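PDB 6PB3: rhizobiales Sp. Pch2 from Marine metagenome, which probably uses ATP, as a Trip13-like AAA+ ATPase, to remodel HORMA domain proteins and so control cGAS-like enzymes in bacterial immunity to phages. Local coordinates for residues S15-D19 / V20-E24; A178-N181 / A182-G186; T242-G246 / S247-G251. All coordinates share one frame; numbering follows the deposited sequence.

All three contacts are local, between residues a few positions apart, and each involves the first turns of a helix. Contact 1 is partly buried and joins strand 15-17 to helix 20-28. Contacts 2 and 3 lie at the surface, about 51 Å apart between centres and on opposite sides of the centre of the chain. Contact 2 lies in helix 179-192, with four backbone hydrogen bonds and a small apolar pair. Contacts 1 and 3 are both helix starts, but differ in chemistry. In contact 1 an aspartate carboxylate caps the helix. In contact 3 threonine and glutamine side chains form a neutral capping box.

Contact 1: S15-D19 / V20-E24; sequences STYPD and VDARE
The ring of Y17 overlaps the methyl group of A22 at its edge. CE1 of Y17 lies 3.8 Å from CB of A22, and the methyl sits in the plane of the ring. This is a small apolar contact between the last residue of a strand and the first turn of a helix. D19 provides the polar part. It is the N-cap of helix 20-28. Its CG is anti to the backbone N (chi1 -169°), which carries the carboxylate over the first turn. OD1 of D19 accepts from N of D21 at 2.7 Å. The donor comes nearly along the C-O axis of OD1, although the bond is bent at the hydrogen (134°). The same oxygen takes a second, weak bond from N of A22 at 3.3 Å. The negative carboxylate would be favoured by the positive end of the helix dipole. The backbone of D19 starts the regular pattern: O of D19 accepts from N of R23 at 3.0 Å. CB of A22 also packs 3.9 Å from CB of D19, so the methyl touches both the cap residue and the tyrosine ring. D21 makes a long, weak ion pair with R25. The hydroxyl of Y17 is hydrogen-bonded to the backbone O of E92 and receives a weak bond from OG of S15. A cis peptide before P18 lies in the turn between strand and helix. Strand 15-17 pairs antiparallel with strand 105-111 at one edge of the sheet in this chain. Helix 95-102 packs against Y17 and P18, and its D96 accepts from the backbone N of D19.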
# COMPACT_ATOMS: atom_id res chain seq x y z
N SER A 15 -17.96 -32.67 -20.14
CA SER A 15 -19.40 -32.87 -20.12
C SER A 15 -19.99 -32.60 -21.50
O SER A 15 -19.47 -31.77 -22.26
CB SER A 15 -20.08 -31.96 -19.09
OG SER A 15 -19.95 -30.59 -19.44
N THR A 16 -21.05 -33.32 -21.83
CA THR A 16 -21.82 -33.07 -23.04
C THR A 16 -23.17 -32.48 -22.69
O THR A 16 -23.72 -32.73 -21.62
CB THR A 16 -22.03 -34.35 -23.84
OG1 THR A 16 -22.72 -35.32 -23.03
CG2 THR A 16 -20.69 -34.90 -24.31
N TYR A 17 -23.70 -31.69 -23.62
CA TYR A 17 -24.99 -31.07 -23.42
C TYR A 17 -25.93 -31.42 -24.57
O TYR A 17 -25.49 -31.65 -25.69
CB TYR A 17 -24.85 -29.55 -23.31
CG TYR A 17 -23.92 -29.13 -22.20
CD1 TYR A 17 -24.36 -29.06 -20.89
CD2 TYR A 17 -22.60 -28.79 -22.47
CE1 TYR A 17 -23.51 -28.66 -19.87
CE2 TYR A 17 -21.75 -28.39 -21.46
CZ TYR A 17 -22.21 -28.34 -20.16
OH TYR A 17 -21.35 -27.94 -19.14
N PRO A 18 -27.25 -31.46 -24.31
CA PRO A 18 -27.93 -31.20 -23.04
C PRO A 18 -27.70 -32.25 -21.95
O PRO A 18 -27.41 -33.42 -22.22
CB PRO A 18 -29.42 -31.20 -23.44
CG PRO A 18 -29.44 -31.08 -24.92
CD PRO A 18 -28.19 -31.71 -25.41
N ASP A 19 -27.88 -31.82 -20.70
CA ASP A 19 -27.69 -32.65 -19.52
C ASP A 19 -28.74 -32.29 -18.48
O ASP A 19 -28.91 -31.10 -18.16
CB ASP A 19 -26.28 -32.45 -18.96
CG ASP A 19 -25.93 -33.47 -17.92
OD1 ASP A 19 -26.63 -33.55 -16.88
OD2 ASP A 19 -24.95 -34.21 -18.15
N VAL A 20 -29.43 -33.31 -17.95
CA VAL A 20 -30.46 -33.12 -16.92
C VAL A 20 -29.86 -32.46 -15.68
O VAL A 20 -30.50 -31.61 -15.05
CB VAL A 20 -31.13 -34.46 -16.54
CG1 VAL A 20 -32.23 -34.85 -17.53
CG2 VAL A 20 -30.09 -35.55 -16.44
N ASP A 21 -28.65 -32.88 -15.29
CA ASP A 21 -28.04 -32.34 -14.08
C ASP A 21 -27.59 -30.90 -14.29
O ASP A 21 -27.73 -30.06 -13.40
CB ASP A 21 -26.87 -33.22 -13.64
CG ASP A 21 -26.32 -32.83 -12.26
OD1 ASP A 21 -27.12 -32.52 -11.34
OD2 ASP A 21 -25.08 -32.86 -12.08
N ALA A 22 -27.06 -30.59 -15.47
CA ALA A 22 -26.72 -29.19 -15.74
C ALA A 22 -27.97 -28.32 -15.70
O ALA A 22 -27.96 -27.24 -15.10
CB ALA A 22 -26.00 -29.06 -17.09
N ARG A 23 -29.06 -28.78 -16.32
CA ARG A 23 -30.29 -28.01 -16.31
C ARG A 23 -30.75 -27.75 -14.88
O ARG A 23 -31.14 -26.64 -14.52
CB ARG A 23 -31.38 -28.73 -17.11
CG ARG A 23 -32.54 -27.82 -17.56
CD ARG A 23 -33.85 -28.20 -16.89
NE ARG A 23 -34.92 -27.23 -17.15
CZ ARG A 23 -36.14 -27.28 -16.61
NH1 ARG A 23 -36.46 -28.26 -15.77
NH2 ARG A 23 -37.04 -26.35 -16.91
N GLU A 24 -30.72 -28.80 -14.03
CA GLU A 24 -31.12 -28.65 -12.64
C GLU A 24 -30.24 -27.63 -11.93
O GLU A 24 -30.74 -26.73 -11.25
CB GLU A 24 -31.06 -30.01 -11.94
CG GLU A 24 -31.97 -30.16 -10.76
CD GLU A 24 -32.24 -31.61 -10.44
OE1 GLU A 24 -31.94 -32.47 -11.29
OE2 GLU A 24 -32.75 -31.91 -9.33

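Contact 2: A178-N181 / A182-G186; sequences AGVN and AFIRG
V180 turns CG1 anti to its backbone N (chi1 172°), and I184 sets CG1 anti to its carbonyl carbon (chi1 -73°). These torsions bring the two side chains together one turn apart on the helix. CG1 of V180 touches CD1 of I184 at 3.6 Å, and the two side chains cross at a slant. CG1 of I184 also passes 3.3 Å from O of V180, so the isoleucine lies close along the backbone of the preceding turn. That carbonyl accepts from N of I184 at 2.9 Å. R185 behaves in a similar way. Its chain is extended from CG to NE, and its CG lies 3.2 Å from O of N181. The same O accepts from N of R185 in a nearly straight bond (173°). Further out, the planes of the N181 amide and the R185 guanidinium stand nearly perpendicular where the side chains cross. A182 N to A178 O (3.0 Å) and F183 N to G179 O (3.1 Å) continue the same pattern of backbone bonds. F183 leads away to the buried side, where it meets F132 of helix 124-141 and V199 and M201 of strand 197-203. Such i to i+4 bonding is that of an alpha helix. Helix 179-192 connects the adjacent parallel strands 151-157 and 197-203. It forms part of a beta-alpha-beta crossover in the AAA ATPase fold.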
# COMPACT_ATOMS: atom_id res chain seq x y z
N ALA A 178 4.40 -16.15 -21.66
CA ALA A 178 4.58 -17.47 -22.25
C ALA A 178 3.25 -18.19 -22.28
O ALA A 178 2.74 -18.53 -23.35
CB ALA A 178 5.60 -18.27 -21.46
N GLY A 179 2.70 -18.43 -21.09
CA GLY A 179 1.37 -18.99 -21.00
C GLY A 179 0.31 -18.05 -21.53
O GLY A 179 -0.66 -18.48 -22.15
N VAL A 180 0.48 -16.75 -21.29
CA VAL A 180 -0.44 -15.78 -21.86
C VAL A 180 -0.35 -15.80 -23.38
O VAL A 180 -1.37 -15.72 -24.08
CB VAL A 180 -0.15 -14.37 -21.29
CG1 VAL A 180 -0.96 -13.32 -22.03
CG2 VAL A 180 -0.47 -14.34 -19.81
N ASN A 181 0.86 -15.96 -23.92
CA ASN A 181 1.01 -15.94 -25.37
C ASN A 181 0.37 -17.17 -26.01
O ASN A 181 -0.27 -17.06 -27.06
CB ASN A 181 2.48 -15.84 -25.74
CG ASN A 181 2.79 -14.57 -26.51
OD1 ASN A 181 2.90 -13.50 -25.92
ND2 ASN A 181 2.90 -14.69 -27.83
N ALA A 182 0.54 -18.34 -25.39
CA ALA A 182 -0.12 -19.54 -25.88
C ALA A 182 -1.63 -19.37 -25.89
O ALA A 182 -2.32 -19.87 -26.80
CB ALA A 182 0.27 -20.75 -25.03
N PHE A 183 -2.17 -18.69 -24.89
CA PHE A 183 -3.61 -18.49 -24.80
C PHE A 183 -4.10 -17.53 -25.87
O PHE A 183 -5.12 -17.78 -26.53
CB PHE A 183 -3.94 -17.96 -23.41
CG PHE A 183 -5.40 -17.91 -23.11
CD1 PHE A 183 -6.13 -19.08 -22.96
CD2 PHE A 183 -6.05 -16.69 -22.96
CE1 PHE A 183 -7.49 -19.03 -22.68
CE2 PHE A 183 -7.40 -16.64 -22.67
CZ PHE A 183 -8.12 -17.81 -22.54
N ILE A 184 -3.37 -16.43 -26.06
CA ILE A 184 -3.70 -15.44 -27.10
C ILE A 184 -3.68 -16.09 -28.47
O ILE A 184 -4.60 -15.91 -29.28
CB ILE A 184 -2.71 -14.27 -27.03
CG1 ILE A 184 -2.98 -13.39 -25.82
CG2 ILE A 184 -2.70 -13.49 -28.32
CD1 ILE A 184 -1.74 -12.62 -25.45
N ARG A 185 -2.60 -16.80 -28.78
CA ARG A 185 -2.51 -17.51 -30.05
C ARG A 185 -3.68 -18.47 -30.22
O ARG A 185 -4.22 -18.61 -31.33
CB ARG A 185 -1.17 -18.23 -30.15
CG ARG A 185 0.02 -17.29 -30.22
CD ARG A 185 1.35 -18.02 -30.14
NE ARG A 185 2.46 -17.08 -30.09
CZ ARG A 185 3.74 -17.43 -30.12
NH1 ARG A 185 4.08 -18.72 -30.21
NH2 ARG A 185 4.70 -16.51 -30.08
N GLY A 186 -4.09 -19.14 -29.14
CA GLY A 186 -5.21 -20.07 -29.25
C GLY A 186 -6.51 -19.36 -29.57
O GLY A 186 -7.27 -19.80 -30.44

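Contact 3: T242-G246 / S247-G251; sequences TGVTG and SQIEG
T245 and Q248 cross each other, each side chain reaching the other's backbone, the threonine forward and the glutamine back. T245 is the N-cap residue. Its OG1 stands between the backbone N and the carbonyl carbon (chi1 78°), and there it faces the first turn of the helix. It accepts from N of Q248 at 2.9 Å, in a fairly straight bond (161°). The glutamine makes the reciprocal bond. Its chain is extended beyond CG and runs back past the threonine, so that OE1 accepts from N of T245 at 3.0 Å. The donor is tilted 25° from the plane of the amide carbonyl. The pair is a capping box. The threonine methyl closes up on the same group: CG2 of T245 is 3.4 Å from OE1 of Q248. V244 meets the helix from the loop. Its CG1 touches CG1 of I249 at 3.6 Å, and it also lies 3.8 Å from CB of Q248. The isoleucine thus has V244 on its CG1 branch, and it packs further on I235 and T236 of helix 228-239. V244 in turn packs on L239 of the same helix. The backbone carries the helix on from the cap. O of T245 accepts from N of I249 at 2.9 Å, and O of G246 accepts from N of E250 at the same distance of 2.9 Å. The carboxylate of E250 turns to another partner, a salt bridge with R232. The cap itself is neutral. Two uncharged side chains satisfy two backbone amides, one in the first turn and one just before it. The two bonds should also limit the rotation of both side chains, while the valine-isoleucine contact ties the incoming loop to the helix.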
# COMPACT_ATOMS: atom_id res chain seq x y z
N THR A 242 -43.47 -20.64 1.78
CA THR A 242 -43.32 -20.53 3.22
C THR A 242 -44.32 -19.56 3.83
O THR A 242 -44.35 -19.43 5.06
CB THR A 242 -41.90 -20.07 3.59
OG1 THR A 242 -41.69 -18.75 3.09
CG2 THR A 242 -40.86 -21.01 3.00
N GLY A 243 -45.12 -18.89 3.02
CA GLY A 243 -46.10 -17.96 3.55
C GLY A 243 -45.56 -16.59 3.87
O GLY A 243 -46.28 -15.77 4.45
N VAL A 244 -44.30 -16.31 3.52
CA VAL A 244 -43.75 -14.97 3.69
C VAL A 244 -44.43 -14.01 2.74
O VAL A 244 -44.49 -14.25 1.52
CB VAL A 244 -42.23 -14.99 3.46
CG1 VAL A 244 -41.69 -13.58 3.40
CG2 VAL A 244 -41.54 -15.78 4.57
N THR A 245 -44.95 -12.91 3.28
CA THR A 245 -45.66 -11.94 2.46
C THR A 245 -44.69 -11.17 1.57
O THR A 245 -43.47 -11.19 1.77
CB THR A 245 -46.45 -10.95 3.33
OG1 THR A 245 -45.57 -9.97 3.88
CG2 THR A 245 -47.17 -11.69 4.46
N GLY A 246 -45.25 -10.50 0.57
CA GLY A 246 -44.44 -9.63 -0.26
C GLY A 246 -43.89 -8.45 0.52
O GLY A 246 -42.76 -8.01 0.29
N SER A 247 -44.67 -7.94 1.47
CA SER A 247 -44.21 -6.85 2.31
C SER A 247 -43.03 -7.30 3.18
O SER A 247 -42.06 -6.55 3.36
CB SER A 247 -45.36 -6.35 3.17
OG SER A 247 -45.01 -5.16 3.85
N GLN A 248 -43.08 -8.53 3.69
CA GLN A 248 -41.95 -9.06 4.45
C GLN A 248 -40.75 -9.34 3.55
O GLN A 248 -39.61 -9.18 3.99
CB GLN A 248 -42.39 -10.32 5.19
CG GLN A 248 -43.41 -10.06 6.33
CD GLN A 248 -44.11 -11.31 6.83
OE1 GLN A 248 -44.26 -12.29 6.09
NE2 GLN A 248 -44.54 -11.28 8.09
N ILE A 249 -40.98 -9.72 2.30
CA ILE A 249 -39.88 -9.90 1.36
C ILE A 249 -39.17 -8.57 1.12
O ILE A 249 -37.94 -8.50 1.07
CB ILE A 249 -40.37 -10.54 0.06
CG1 ILE A 249 -40.65 -12.02 0.30
CG2 ILE A 249 -39.36 -10.32 -1.06
CD1 ILE A 249 -41.15 -12.79 -0.90
N GLU A 250 -39.94 -7.49 0.98
CA GLU A 250 -39.34 -6.19 0.71
C GLU A 250 -38.47 -5.74 1.88
O GLU A 250 -37.43 -5.11 1.68
CB GLU A 250 -40.42 -5.16 0.41
CG GLU A 250 -41.12 -5.40 -0.91
CD GLU A 250 -40.13 -5.53 -2.06
OE1 GLU A 250 -39.23 -4.66 -2.19
OE2 GLU A 250 -40.25 -6.50 -2.84
N GLY A 251 -38.89 -6.05 3.11
CA GLY A 251 -38.05 -5.77 4.26
C GLY A 251 -36.70 -6.47 4.18
O GLY A 251 -35.66 -5.88 4.49